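Local coordinates for condensin complex subunit 3 (PDB 5OQR), which serves as a regulatory subunit of the condensin complex, which is required to convert interphase chromatin into mitotic-like condensed chromosomes, at residues V277-I282 with S310-R315; E335-T340 with R381-K386; R345-L350 with F361-L366; S387-L392 with E407-L412; S400-H405 with L463-C468. All blocks are in the same frame, centred on the assembly; numbering follows the deposited sequence.

Contact 1: V277-I282 with S310-R315; sequences VAVLAI and SSLLAR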
# COMPACT_ATOMS: atom_id res chain seq x y z
N VAL A 277 7.39 -12.91 2.88
CA VAL A 277 8.39 -12.03 2.28
C VAL A 277 9.55 -12.83 1.72
O VAL A 277 10.11 -12.50 0.67
CB VAL A 277 8.86 -10.98 3.30
CG1 VAL A 277 10.00 -10.14 2.73
CG2 VAL A 277 7.70 -10.07 3.70
N ALA A 278 9.95 -13.90 2.43
CA ALA A 278 11.09 -14.69 1.99
C ALA A 278 10.80 -15.38 0.66
O ALA A 278 11.68 -15.45 -0.21
CB ALA A 278 11.46 -15.72 3.06
N VAL A 279 9.58 -15.88 0.48
CA VAL A 279 9.21 -16.49 -0.80
C VAL A 279 9.28 -15.46 -1.91
O VAL A 279 9.88 -15.69 -2.97
CB VAL A 279 7.82 -17.13 -0.70
CG1 VAL A 279 7.35 -17.62 -2.06
CG2 VAL A 279 7.82 -18.27 0.30
N LEU A 280 8.66 -14.30 -1.69
CA LEU A 280 8.65 -13.25 -2.71
C LEU A 280 10.06 -12.82 -3.08
O LEU A 280 10.37 -12.63 -4.26
CB LEU A 280 7.83 -12.06 -2.22
CG LEU A 280 7.76 -10.83 -3.13
CD1 LEU A 280 7.05 -11.16 -4.44
CD2 LEU A 280 7.06 -9.70 -2.42
N ALA A 281 10.94 -12.67 -2.09
CA ALA A 281 12.32 -12.30 -2.37
C ALA A 281 13.00 -13.32 -3.27
O ALA A 281 13.70 -12.95 -4.21
CB ALA A 281 13.09 -12.15 -1.06
N ILE A 282 12.79 -14.61 -3.00
CA ILE A 282 13.39 -15.65 -3.84
C ILE A 282 12.87 -15.54 -5.26
O ILE A 282 13.64 -15.57 -6.23
CB ILE A 282 13.12 -17.04 -3.23
CG1 ILE A 282 13.84 -17.18 -1.89
CG2 ILE A 282 13.58 -18.14 -4.19
CD1 ILE A 282 13.43 -18.41 -1.10
N SER A 310 17.00 -23.87 3.57
CA SER A 310 17.20 -24.84 2.49
C SER A 310 15.87 -25.42 2.02
O SER A 310 15.66 -25.59 0.82
CB SER A 310 18.14 -25.94 2.98
OG SER A 310 17.89 -27.16 2.31
N SER A 311 14.96 -25.70 2.96
CA SER A 311 13.68 -26.30 2.57
C SER A 311 12.78 -25.27 1.89
O SER A 311 12.06 -25.61 0.95
CB SER A 311 12.99 -26.89 3.80
OG SER A 311 12.63 -25.87 4.72
N LEU A 312 12.81 -24.03 2.36
CA LEU A 312 12.01 -22.98 1.73
C LEU A 312 12.47 -22.74 0.30
O LEU A 312 11.65 -22.46 -0.58
CB LEU A 312 12.09 -21.69 2.54
CG LEU A 312 11.24 -20.53 2.03
CD1 LEU A 312 9.77 -20.78 2.29
CD2 LEU A 312 11.68 -19.24 2.68
N LEU A 313 13.77 -22.82 0.06
CA LEU A 313 14.29 -22.60 -1.29
C LEU A 313 13.76 -23.65 -2.26
O LEU A 313 13.40 -23.34 -3.40
CB LEU A 313 15.82 -22.61 -1.27
CG LEU A 313 16.49 -22.47 -2.64
CD1 LEU A 313 16.11 -21.15 -3.30
CD2 LEU A 313 18.00 -22.59 -2.49
N ALA A 314 13.72 -24.92 -1.83
CA ALA A 314 13.23 -25.97 -2.71
C ALA A 314 11.74 -25.80 -2.99
O ALA A 314 11.29 -25.97 -4.13
CB ALA A 314 13.50 -27.34 -2.09
N ARG A 315 10.96 -25.45 -1.97
CA ARG A 315 9.52 -25.26 -2.16
C ARG A 315 9.24 -24.10 -3.10
O ARG A 315 8.29 -24.15 -3.89
CB ARG A 315 8.84 -25.05 -0.81
CG ARG A 315 7.43 -24.49 -0.88
CD ARG A 315 7.42 -22.97 -0.78
NE ARG A 315 6.07 -22.42 -0.73
CZ ARG A 315 5.47 -21.94 0.36
NH1 ARG A 315 4.24 -21.47 0.28
NH2 ARG A 315 6.10 -21.91 1.53

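Contact 2: E335-T340 with R381-K386; sequences EVVQLT and RRKLLK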
# COMPACT_ATOMS: atom_id res chain seq x y z
N GLU A 335 10.57 -37.56 -6.44
CA GLU A 335 9.32 -38.28 -6.55
C GLU A 335 8.66 -38.40 -5.18
O GLU A 335 9.31 -38.28 -4.14
CB GLU A 335 9.57 -39.67 -7.15
CG GLU A 335 10.33 -39.65 -8.47
CD GLU A 335 9.42 -39.73 -9.68
OE1 GLU A 335 8.77 -40.78 -9.86
OE2 GLU A 335 9.34 -38.75 -10.44
N VAL A 336 7.35 -38.64 -5.19
CA VAL A 336 6.61 -38.70 -3.94
C VAL A 336 7.17 -39.77 -3.02
O VAL A 336 7.13 -39.62 -1.79
CB VAL A 336 5.11 -38.94 -4.22
CG1 VAL A 336 4.54 -37.80 -5.05
CG2 VAL A 336 4.92 -40.25 -4.93
N VAL A 337 7.70 -40.86 -3.58
CA VAL A 337 8.30 -41.90 -2.75
C VAL A 337 9.44 -41.33 -1.92
O VAL A 337 9.51 -41.53 -0.71
CB VAL A 337 8.77 -43.07 -3.64
CG1 VAL A 337 9.49 -44.13 -2.80
CG2 VAL A 337 7.59 -43.69 -4.37
N GLN A 338 10.36 -40.63 -2.58
CA GLN A 338 11.45 -39.99 -1.86
C GLN A 338 10.93 -38.89 -0.94
O GLN A 338 11.43 -38.72 0.18
CB GLN A 338 12.47 -39.41 -2.84
CG GLN A 338 12.90 -40.35 -3.96
CD GLN A 338 13.46 -39.59 -5.15
OE1 GLN A 338 12.87 -39.59 -6.23
NE2 GLN A 338 14.60 -38.93 -4.95
N LEU A 339 9.92 -38.15 -1.39
CA LEU A 339 9.35 -37.08 -0.58
C LEU A 339 8.75 -37.63 0.70
O LEU A 339 9.00 -37.11 1.79
CB LEU A 339 8.30 -36.33 -1.39
CG LEU A 339 7.66 -35.11 -0.71
CD1 LEU A 339 8.65 -33.96 -0.64
CD2 LEU A 339 6.40 -34.71 -1.44
N THR A 340 7.94 -38.69 0.59
CA THR A 340 7.40 -39.34 1.77
C THR A 340 8.53 -39.75 2.72
O THR A 340 8.41 -39.60 3.94
CB THR A 340 6.58 -40.57 1.38
OG1 THR A 340 5.62 -40.20 0.38
CG2 THR A 340 5.84 -41.14 2.58
N ARG A 381 1.55 -42.60 -4.46
CA ARG A 381 0.32 -42.07 -3.88
C ARG A 381 -0.10 -42.89 -2.67
O ARG A 381 -0.44 -42.34 -1.62
CB ARG A 381 -0.79 -42.06 -4.94
CG ARG A 381 -2.16 -41.67 -4.41
CD ARG A 381 -3.22 -41.74 -5.49
NE ARG A 381 -4.55 -41.96 -4.92
CZ ARG A 381 -5.25 -43.09 -5.00
NH1 ARG A 381 -6.44 -43.17 -4.43
NH2 ARG A 381 -4.77 -44.14 -5.66
N ARG A 382 -0.09 -44.22 -2.81
CA ARG A 382 -0.48 -45.09 -1.71
C ARG A 382 0.48 -44.96 -0.53
O ARG A 382 0.06 -45.00 0.63
CB ARG A 382 -0.55 -46.53 -2.20
CG ARG A 382 -1.58 -46.76 -3.29
CD ARG A 382 -1.06 -47.67 -4.39
NE ARG A 382 -0.65 -48.98 -3.90
CZ ARG A 382 -1.48 -50.00 -3.69
NH1 ARG A 382 -2.78 -49.87 -3.93
NH2 ARG A 382 -1.01 -51.16 -3.24
N LYS A 383 1.78 -44.82 -0.81
CA LYS A 383 2.75 -44.71 0.27
C LYS A 383 2.50 -43.46 1.09
O LYS A 383 2.37 -43.52 2.32
CB LYS A 383 4.17 -44.71 -0.30
CG LYS A 383 5.24 -44.84 0.77
CD LYS A 383 6.62 -44.48 0.25
CE LYS A 383 7.64 -44.47 1.37
NZ LYS A 383 9.01 -44.12 0.90
N LEU A 384 2.44 -42.30 0.43
CA LEU A 384 2.23 -41.05 1.14
C LEU A 384 0.92 -41.07 1.91
O LEU A 384 0.83 -40.53 3.02
CB LEU A 384 2.26 -39.88 0.15
CG LEU A 384 2.07 -38.48 0.73
CD1 LEU A 384 3.07 -38.19 1.84
CD2 LEU A 384 2.20 -37.46 -0.39
N LEU A 385 -0.11 -41.69 1.35
CA LEU A 385 -1.38 -41.80 2.05
C LEU A 385 -1.22 -42.59 3.34
O LEU A 385 -1.73 -42.21 4.40
CB LEU A 385 -2.42 -42.46 1.14
CG LEU A 385 -3.82 -42.64 1.74
CD1 LEU A 385 -4.43 -41.31 2.11
CD2 LEU A 385 -4.71 -43.39 0.76
N LYS A 386 -0.50 -43.72 3.27
CA LYS A 386 -0.21 -44.49 4.48
C LYS A 386 0.53 -43.64 5.50
O LYS A 386 0.17 -43.61 6.68
CB LYS A 386 0.61 -45.72 4.12
CG LYS A 386 -0.07 -47.04 4.41
CD LYS A 386 0.84 -48.18 4.00
CE LYS A 386 0.23 -49.52 4.32
NZ LYS A 386 0.82 -50.59 3.47

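Contact 3: R345-L350 with F361-L366; sequences RQYVSL and FIIEQL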
# COMPACT_ATOMS: atom_id res chain seq x y z
N ARG A 345 11.82 -38.81 7.77
CA ARG A 345 13.05 -38.49 8.49
C ARG A 345 12.86 -37.26 9.36
O ARG A 345 13.38 -37.19 10.48
CB ARG A 345 14.20 -38.26 7.52
CG ARG A 345 14.61 -39.46 6.71
CD ARG A 345 15.86 -39.17 5.89
NE ARG A 345 17.08 -39.20 6.70
CZ ARG A 345 17.77 -38.14 7.09
NH1 ARG A 345 17.40 -36.91 6.76
NH2 ARG A 345 18.87 -38.31 7.82
N GLN A 346 12.11 -36.27 8.86
CA GLN A 346 11.96 -35.02 9.59
C GLN A 346 11.07 -35.18 10.81
O GLN A 346 11.25 -34.47 11.80
CB GLN A 346 11.39 -33.95 8.65
CG GLN A 346 11.83 -32.54 8.97
CD GLN A 346 13.33 -32.34 8.86
OE1 GLN A 346 13.95 -31.74 9.73
NE2 GLN A 346 13.92 -32.85 7.79
N TYR A 347 10.11 -36.11 10.77
CA TYR A 347 9.32 -36.41 11.97
C TYR A 347 10.21 -36.74 13.15
O TYR A 347 9.92 -36.36 14.29
CB TYR A 347 8.37 -37.58 11.70
CG TYR A 347 7.23 -37.29 10.75
CD1 TYR A 347 6.61 -36.05 10.72
CD2 TYR A 347 6.77 -38.27 9.89
CE1 TYR A 347 5.57 -35.80 9.86
CE2 TYR A 347 5.74 -38.04 9.03
CZ TYR A 347 5.14 -36.80 9.02
OH TYR A 347 4.10 -36.57 8.15
N VAL A 348 11.30 -37.48 12.90
CA VAL A 348 12.20 -37.86 13.98
C VAL A 348 12.71 -36.62 14.71
O VAL A 348 12.80 -36.59 15.94
CB VAL A 348 13.36 -38.71 13.43
CG1 VAL A 348 14.36 -39.05 14.52
CG2 VAL A 348 12.83 -39.98 12.78
N SER A 349 13.04 -35.57 13.96
CA SER A 349 13.56 -34.34 14.55
C SER A 349 12.53 -33.62 15.42
O SER A 349 12.91 -32.72 16.16
CB SER A 349 14.05 -33.40 13.45
OG SER A 349 15.23 -33.89 12.84
N LEU A 350 11.26 -34.00 15.34
CA LEU A 350 10.25 -33.39 16.20
C LEU A 350 10.35 -33.87 17.63
O LEU A 350 9.86 -33.19 18.54
CB LEU A 350 8.85 -33.66 15.65
CG LEU A 350 8.49 -32.99 14.33
CD1 LEU A 350 7.12 -33.44 13.87
CD2 LEU A 350 8.54 -31.48 14.45
N PHE A 361 8.77 -26.11 10.36
CA PHE A 361 8.87 -25.31 9.15
C PHE A 361 9.31 -26.15 7.96
O PHE A 361 8.78 -25.99 6.85
CB PHE A 361 9.84 -24.15 9.38
CG PHE A 361 9.89 -23.16 8.25
CD1 PHE A 361 8.85 -22.27 8.06
CD2 PHE A 361 10.97 -23.12 7.40
CE1 PHE A 361 8.89 -21.35 7.03
CE2 PHE A 361 11.02 -22.20 6.36
CZ PHE A 361 9.97 -21.32 6.18
N ILE A 362 10.27 -27.06 8.17
CA ILE A 362 10.74 -27.91 7.08
C ILE A 362 9.61 -28.81 6.59
O ILE A 362 9.37 -28.93 5.39
CB ILE A 362 11.96 -28.73 7.55
CG1 ILE A 362 13.13 -27.80 7.86
CG2 ILE A 362 12.37 -29.75 6.49
CD1 ILE A 362 14.25 -28.47 8.63
N ILE A 363 8.92 -29.47 7.52
CA ILE A 363 7.80 -30.34 7.14
C ILE A 363 6.75 -29.53 6.39
O ILE A 363 6.17 -30.00 5.40
CB ILE A 363 7.22 -31.03 8.39
CG1 ILE A 363 8.24 -32.01 8.96
CG2 ILE A 363 5.91 -31.75 8.06
CD1 ILE A 363 7.90 -32.51 10.35
N GLU A 364 6.48 -28.31 6.85
CA GLU A 364 5.54 -27.43 6.16
C GLU A 364 5.92 -27.27 4.69
O GLU A 364 5.08 -27.40 3.80
CB GLU A 364 5.51 -26.08 6.87
CG GLU A 364 4.46 -25.12 6.35
CD GLU A 364 4.40 -23.85 7.17
OE1 GLU A 364 4.18 -22.77 6.58
OE2 GLU A 364 4.58 -23.93 8.40
N GLN A 365 7.20 -26.99 4.42
CA GLN A 365 7.64 -26.81 3.05
C GLN A 365 7.47 -28.09 2.23
O GLN A 365 7.08 -28.04 1.06
CB GLN A 365 9.10 -26.35 3.02
CG GLN A 365 9.36 -25.05 3.77
CD GLN A 365 8.33 -23.99 3.45
OE1 GLN A 365 7.96 -23.78 2.30
NE2 GLN A 365 7.84 -23.31 4.48
N LEU A 366 7.75 -29.25 2.83
CA LEU A 366 7.64 -30.50 2.10
C LEU A 366 6.19 -30.81 1.77
O LEU A 366 5.89 -31.35 0.69
CB LEU A 366 8.26 -31.64 2.91
CG LEU A 366 9.76 -31.54 3.19
CD1 LEU A 366 10.22 -32.74 3.99
CD2 LEU A 366 10.55 -31.44 1.89

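Contact 4: S387-L392 with E407-L412; sequences SLTNSL and ELLRKL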
# COMPACT_ATOMS: atom_id res chain seq x y z
N SER A 387 1.59 -42.96 5.07
CA SER A 387 2.37 -42.12 5.98
C SER A 387 1.48 -41.08 6.64
O SER A 387 1.52 -40.91 7.87
CB SER A 387 3.51 -41.45 5.22
OG SER A 387 4.30 -40.66 6.08
N LEU A 388 0.67 -40.37 5.85
CA LEU A 388 -0.23 -39.38 6.42
C LEU A 388 -1.26 -40.03 7.34
O LEU A 388 -1.53 -39.53 8.43
CB LEU A 388 -0.92 -38.60 5.30
CG LEU A 388 0.01 -37.82 4.38
CD1 LEU A 388 -0.75 -37.30 3.17
CD2 LEU A 388 0.66 -36.67 5.12
N THR A 389 -1.84 -41.15 6.90
CA THR A 389 -2.80 -41.86 7.74
C THR A 389 -2.18 -42.25 9.07
O THR A 389 -2.86 -42.25 10.11
CB THR A 389 -3.30 -43.10 7.01
OG1 THR A 389 -3.78 -42.74 5.71
CG2 THR A 389 -4.42 -43.76 7.80
N ASN A 390 -0.89 -42.58 9.07
CA ASN A 390 -0.22 -42.97 10.31
C ASN A 390 0.10 -41.75 11.17
O ASN A 390 -0.16 -41.76 12.38
CB ASN A 390 1.06 -43.75 10.00
CG ASN A 390 1.88 -44.04 11.23
OD1 ASN A 390 1.59 -44.97 11.99
ND2 ASN A 390 2.92 -43.24 11.45
N SER A 391 0.66 -40.71 10.57
CA SER A 391 1.07 -39.54 11.34
C SER A 391 -0.11 -38.90 12.06
O SER A 391 0.03 -38.41 13.19
CB SER A 391 1.74 -38.52 10.42
OG SER A 391 2.81 -39.10 9.71
N LEU A 392 -1.29 -38.90 11.43
CA LEU A 392 -2.46 -38.31 12.07
C LEU A 392 -3.01 -39.21 13.17
O LEU A 392 -3.61 -38.71 14.13
CB LEU A 392 -3.54 -38.02 11.03
CG LEU A 392 -3.23 -36.90 10.03
CD1 LEU A 392 -4.08 -37.06 8.78
CD2 LEU A 392 -3.45 -35.55 10.67
N GLU A 407 -5.23 -31.51 4.40
CA GLU A 407 -5.44 -31.01 3.05
C GLU A 407 -4.76 -31.90 2.02
O GLU A 407 -5.33 -32.20 0.97
CB GLU A 407 -4.92 -29.57 2.95
CG GLU A 407 -5.05 -28.95 1.57
CD GLU A 407 -4.54 -27.52 1.54
OE1 GLU A 407 -4.24 -26.97 2.62
OE2 GLU A 407 -4.44 -26.95 0.43
N LEU A 408 -3.53 -32.33 2.31
CA LEU A 408 -2.83 -33.24 1.42
C LEU A 408 -3.49 -34.61 1.39
O LEU A 408 -3.50 -35.28 0.35
CB LEU A 408 -1.37 -33.36 1.85
CG LEU A 408 -0.44 -34.28 1.07
CD1 LEU A 408 -0.36 -33.88 -0.39
CD2 LEU A 408 0.94 -34.26 1.70
N LEU A 409 -4.06 -35.05 2.52
CA LEU A 409 -4.81 -36.29 2.54
C LEU A 409 -5.97 -36.24 1.55
O LEU A 409 -6.14 -37.15 0.73
CB LEU A 409 -5.32 -36.56 3.95
CG LEU A 409 -5.69 -38.00 4.29
CD1 LEU A 409 -4.43 -38.82 4.55
CD2 LEU A 409 -6.61 -38.04 5.49
N ARG A 410 -6.77 -35.18 1.61
CA ARG A 410 -7.87 -35.00 0.66
C ARG A 410 -7.39 -35.12 -0.77
O ARG A 410 -8.03 -35.77 -1.60
CB ARG A 410 -8.53 -33.64 0.89
CG ARG A 410 -9.56 -33.24 -0.17
CD ARG A 410 -10.76 -34.17 -0.16
NE ARG A 410 -11.70 -33.84 -1.23
CZ ARG A 410 -11.71 -34.42 -2.43
NH1 ARG A 410 -10.84 -35.36 -2.73
NH2 ARG A 410 -12.61 -34.04 -3.33
N LYS A 411 -6.26 -34.49 -1.09
CA LYS A 411 -5.74 -34.52 -2.45
C LYS A 411 -5.42 -35.93 -2.91
O LYS A 411 -5.54 -36.24 -4.10
CB LYS A 411 -4.50 -33.63 -2.53
CG LYS A 411 -3.82 -33.60 -3.88
CD LYS A 411 -2.47 -32.93 -3.77
CE LYS A 411 -1.61 -33.18 -4.99
NZ LYS A 411 -1.96 -32.26 -6.11
N LEU A 412 -5.00 -36.80 -1.99
CA LEU A 412 -4.63 -38.16 -2.37
C LEU A 412 -5.84 -39.07 -2.50
O LEU A 412 -5.88 -39.95 -3.37
CB LEU A 412 -3.64 -38.74 -1.36
CG LEU A 412 -2.35 -37.95 -1.18
CD1 LEU A 412 -1.46 -38.61 -0.15
CD2 LEU A 412 -1.61 -37.80 -2.49

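Contact 5: S400-H405 with L463-C468; sequences SLISLH and LSYVQC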
# COMPACT_ATOMS: atom_id res chain seq x y z
N SER A 400 -0.54 -26.12 13.42
CA SER A 400 -0.09 -25.54 12.16
C SER A 400 -0.00 -26.59 11.06
O SER A 400 -0.44 -26.35 9.93
CB SER A 400 1.26 -24.86 12.35
OG SER A 400 2.17 -25.72 13.02
N LEU A 401 0.56 -27.76 11.37
CA LEU A 401 0.75 -28.79 10.36
C LEU A 401 -0.48 -29.66 10.16
O LEU A 401 -0.61 -30.29 9.11
CB LEU A 401 1.94 -29.67 10.74
CG LEU A 401 3.31 -28.98 10.75
CD1 LEU A 401 4.36 -29.90 11.33
CD2 LEU A 401 3.71 -28.54 9.36
N ILE A 402 -1.39 -29.70 11.13
CA ILE A 402 -2.59 -30.53 11.00
C ILE A 402 -3.33 -30.19 9.71
O ILE A 402 -3.78 -31.08 8.98
CB ILE A 402 -3.50 -30.35 12.23
CG1 ILE A 402 -2.89 -31.09 13.43
CG2 ILE A 402 -4.92 -30.86 11.95
CD1 ILE A 402 -3.64 -30.88 14.73
N SER A 403 -3.49 -28.90 9.41
CA SER A 403 -4.28 -28.49 8.26
C SER A 403 -3.66 -28.98 6.96
O SER A 403 -4.34 -29.55 6.11
CB SER A 403 -4.44 -26.97 8.25
OG SER A 403 -4.93 -26.51 9.50
N LEU A 404 -2.35 -28.75 6.79
CA LEU A 404 -1.68 -29.18 5.57
C LEU A 404 -1.69 -30.70 5.43
O LEU A 404 -1.77 -31.22 4.32
CB LEU A 404 -0.25 -28.65 5.54
CG LEU A 404 -0.11 -27.13 5.40
CD1 LEU A 404 1.34 -26.73 5.49
CD2 LEU A 404 -0.72 -26.64 4.10
N HIS A 405 -1.59 -31.43 6.55
CA HIS A 405 -1.67 -32.88 6.49
C HIS A 405 -3.03 -33.33 5.98
O HIS A 405 -3.12 -34.17 5.08
CB HIS A 405 -1.39 -33.48 7.87
CG HIS A 405 0.06 -33.68 8.16
ND1 HIS A 405 0.82 -32.75 8.83
CD2 HIS A 405 0.89 -34.70 7.86
CE1 HIS A 405 2.06 -33.20 8.93
NE2 HIS A 405 2.13 -34.38 8.35
N LEU A 463 -11.34 -32.32 17.60
CA LEU A 463 -12.12 -31.25 16.98
C LEU A 463 -11.33 -30.54 15.90
O LEU A 463 -11.91 -30.11 14.89
CB LEU A 463 -12.58 -30.26 18.05
CG LEU A 463 -13.58 -30.79 19.07
CD1 LEU A 463 -13.79 -29.77 20.18
CD2 LEU A 463 -14.91 -31.12 18.41
N SER A 464 -10.02 -30.40 16.07
CA SER A 464 -9.19 -29.84 15.01
C SER A 464 -9.21 -30.72 13.77
O SER A 464 -9.13 -30.21 12.65
CB SER A 464 -7.76 -29.64 15.51
OG SER A 464 -7.73 -28.73 16.59
N TYR A 465 -9.30 -32.04 13.95
CA TYR A 465 -9.44 -32.93 12.80
C TYR A 465 -10.83 -32.81 12.19
O TYR A 465 -10.98 -32.87 10.97
CB TYR A 465 -9.18 -34.38 13.21
CG TYR A 465 -7.73 -34.73 13.47
CD1 TYR A 465 -6.79 -33.75 13.79
CD2 TYR A 465 -7.30 -36.05 13.40
CE1 TYR A 465 -5.47 -34.09 14.03
CE2 TYR A 465 -5.98 -36.38 13.64
CZ TYR A 465 -5.08 -35.40 13.95
OH TYR A 465 -3.77 -35.75 14.18
N VAL A 466 -11.85 -32.65 13.03
CA VAL A 466 -13.21 -32.44 12.54
C VAL A 466 -13.28 -31.13 11.76
O VAL A 466 -13.89 -31.06 10.69
CB VAL A 466 -14.21 -32.45 13.71
CG1 VAL A 466 -15.63 -32.33 13.18
CG2 VAL A 466 -14.06 -33.71 14.54
N GLN A 467 -12.65 -30.09 12.30
CA GLN A 467 -12.66 -28.79 11.64
C GLN A 467 -12.06 -28.88 10.24
O GLN A 467 -12.63 -28.37 9.27
CB GLN A 467 -11.91 -27.78 12.50
CG GLN A 467 -12.04 -26.34 12.05
CD GLN A 467 -11.28 -25.39 12.94
OE1 GLN A 467 -10.77 -25.78 13.99
NE2 GLN A 467 -11.20 -24.13 12.54
N CYS A 468 -10.90 -29.53 10.12
CA CYS A 468 -10.26 -29.65 8.82
C CYS A 468 -11.04 -30.56 7.88
O CYS A 468 -10.93 -30.42 6.66
CB CYS A 468 -8.83 -30.17 8.99
SG CYS A 468 -7.69 -29.01 9.75

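Contact 1: V277-I282 with S310-R315
L312 meets A278, V279 and I282 where helix 308-324 packs on helix 275-288, a buried crossing within the alpha-solenoid that illustrates how one branched side chain can serve several partners at once. The short segments approach to 10.2 Å between axes, with their N-to-C directions 57° apart. Along 310-315 the contact begins at L312. Its CG stands anti to the backbone N (chi1 -177°), and the two methyls beyond it divide the opposing surface between them. CD2 rests on the methyl of A278, with 3.5 Å between L312 CD2 and A278 CB, and also approaches I282 CD1. CD1 takes the neighbouring position, 3.8 Å from V279 CG2. One residue on, L313 lays its CD1 4.0 Å from I282 CG2, the two side chains crossing obliquely. R315 closes the series: V279 CG2 sits over one face of its guanidinium, offset toward the rim and 4.2 Å from R315 NH2. The charged group is thus used here as a flat surface, while its polar atoms are engaged elsewhere, NE in a salt bridge with E319 and NH2 in a hydrogen bond to Q365. Helix 224-235 packs against helix 275-288 through V277, L280 and A281, whereas helix 356-372 touches S311 and L312 and helix 300-304 touches S310 and A314 on the partner helix.

Contact 2: E335-T340 with R381-K386
K383 reaches across to T340 and V337 in a side-by-side helix pairing of the alpha-solenoid, in which segment 381-386 belongs to the HEAT 6 repeat. The axes run nearly parallel, 18° apart, and one helix, 356-372, comes between them in the chain. K383 shows how a long aliphatic amine can spend its stem on packing and its tip on a polar bond. CB points toward helix 336-348, and CG, anti to the backbone N (chi1 -170°), comes within 4.2 Å of T340 CG2. From there the chain is extended. CD touches both T340 CB and T340 CG2, and K383 CE lies 4.0 Å from T340 CG2. At the tip, NZ donates to the main-chain carbonyl of V337, with K383 NZ and V337 O 3.1 Å apart and the donor tilted 31° from the carbonyl plane. V337 CG1 lies 3.7 Å from the same K383 NZ, the two side chains crossing at about a right angle. Next along the helix, L384 packs its CB 3.4 Å from T340 OG1, and L384 also touches L408 and L412 of helix 399-412. That hydroxyl is turned back on its own helix: T340 OG1 donates to V336 O at 2.7 Å, while T340 N reaches V336 O from the opposite face of the carbonyl plane.

Contact 3: R345-L350 with F361-L366
Q346 and I363 mark the nearest backbone approach of helix 336-348 to helix 356-372, their CA atoms 6.7 Å apart. The two helices are consecutive in the chain and pack as a helical hairpin of the alpha-solenoid. Q346 carries much of the contact by splitting its length between two isoleucines. Its CB and CG slide past I363 in the opposite direction, Q346 CG lying 3.6 Å from I363 CG1. A bend at chi2 (62°) then turns CD toward I362, whose side chain it crosses at about a right angle. There I362 CG2 touches both CD and NE2 of the amide, and I362 CD1 lies 3.5 Å from Q346 OE1. I363 CD1 reaches two further residues. L350 meets it tip to tip, with 3.7 Å between L350 CD1 and I363 CD1. Y347 approaches at about a right angle, its CD1 3.8 Å from the same I363 CD1. Helix 399-412 also contributes, since L401 touches I363 from beyond the hairpin. Q346 thus lends its methylenes to I363 and its flat amide, OE1 and NE2 included, to I362. Q346 OE1 is hydrogen-bonded to S359 OG, one turn earlier on helix 356-372, and Y347 OH to H405 NE2 of helix 399-412, so both oxygens have polar partners while their side chains pack against isoleucines.

Contact 4: S387-L392 with E407-L412
L388 stands against L408, L409 and L412 within the antiparallel helix pair of the curated HEAT 6 repeat, where the short axes run at 146° and approach to 10.4 Å. The main side chains are set crosswise. L388, with CG anti to the carbonyl carbon (chi1 -61°), meets both L408 and L412 at about a right angle. Its CD1 touches the two together, L388 CD1 being 3.7 Å from L408 CG and 3.6 Å from L412 CD1. Nearer the backbone, L388 CB packs 3.6 Å from L409 CD1. That same L409 methyl borders T389 OG1, again with the side chains at about a right angle, although the hydroxyl is hydrogen-bonded to L385 O. L409 CD2 turns to L392 CD1. Most of this is leucine packing between the two helices of one repeat, and H405 borders it at L388 and L392. On its own helix, S391 OG donates to S387 O at 2.9 Å, from above the carbonyl plane, and S391 N donates to the same oxygen.

Contact 5: S400-H405 with L463-C468
Just before I402, which meets Y465 and C468 across the contact, L401 O is gripped twice by H405, a worked case of a helix carbonyl with two donors. H405 N supplies the usual helical bond, and H405 ND1 donates at 2.9 Å to L401 O from above the carbonyl plane. This helix, 399-412, belongs to the HEAT 6 repeat and packs on helix 457-471 with the short axes 40° apart. I402 crosses Y465 at about a right angle: I402 CD1 meets the rim of the ring edge-on, lying in the plane of the ring, 3.8 Å from Y465 CE1. I402 CG2 stands off the ring plane, 3.9 Å from Y465 CD1. The ring hydroxyl is bonded to L392 O, and I426 and I427 of helix 416-434 also touch Y465, so the tyrosine joins three helices around the contact. I402 CG2 packs on C468 SG as well, and S403 OG lies 3.7 Å from that same C468 SG.

Overall arrangement
The five contacts map one part of the alpha-solenoid, all on the same side of the chain's centre, where successive contacts share helices or touch through side chains. Contacts 2 and 4 both use helix 378-394, their centres 10 Å apart, and are tied by R381 NE to L412 O at 2.9 Å. Contacts 4 and 5 share helix 399-412 and alternate along the chain, with centres 11 Å apart; besides the Y465 bond, L388 CD2 packs 3.4 Å from H405 CD2. Y347 of contact 3 joins both, through H405 and through its OH, 3.2 Å from S391 OG. Contact 1 is more remote, its centre 24 Å from those of contacts 4 and 5, yet it reaches contact 3, 16 Å away between centres, through R315 and Q365.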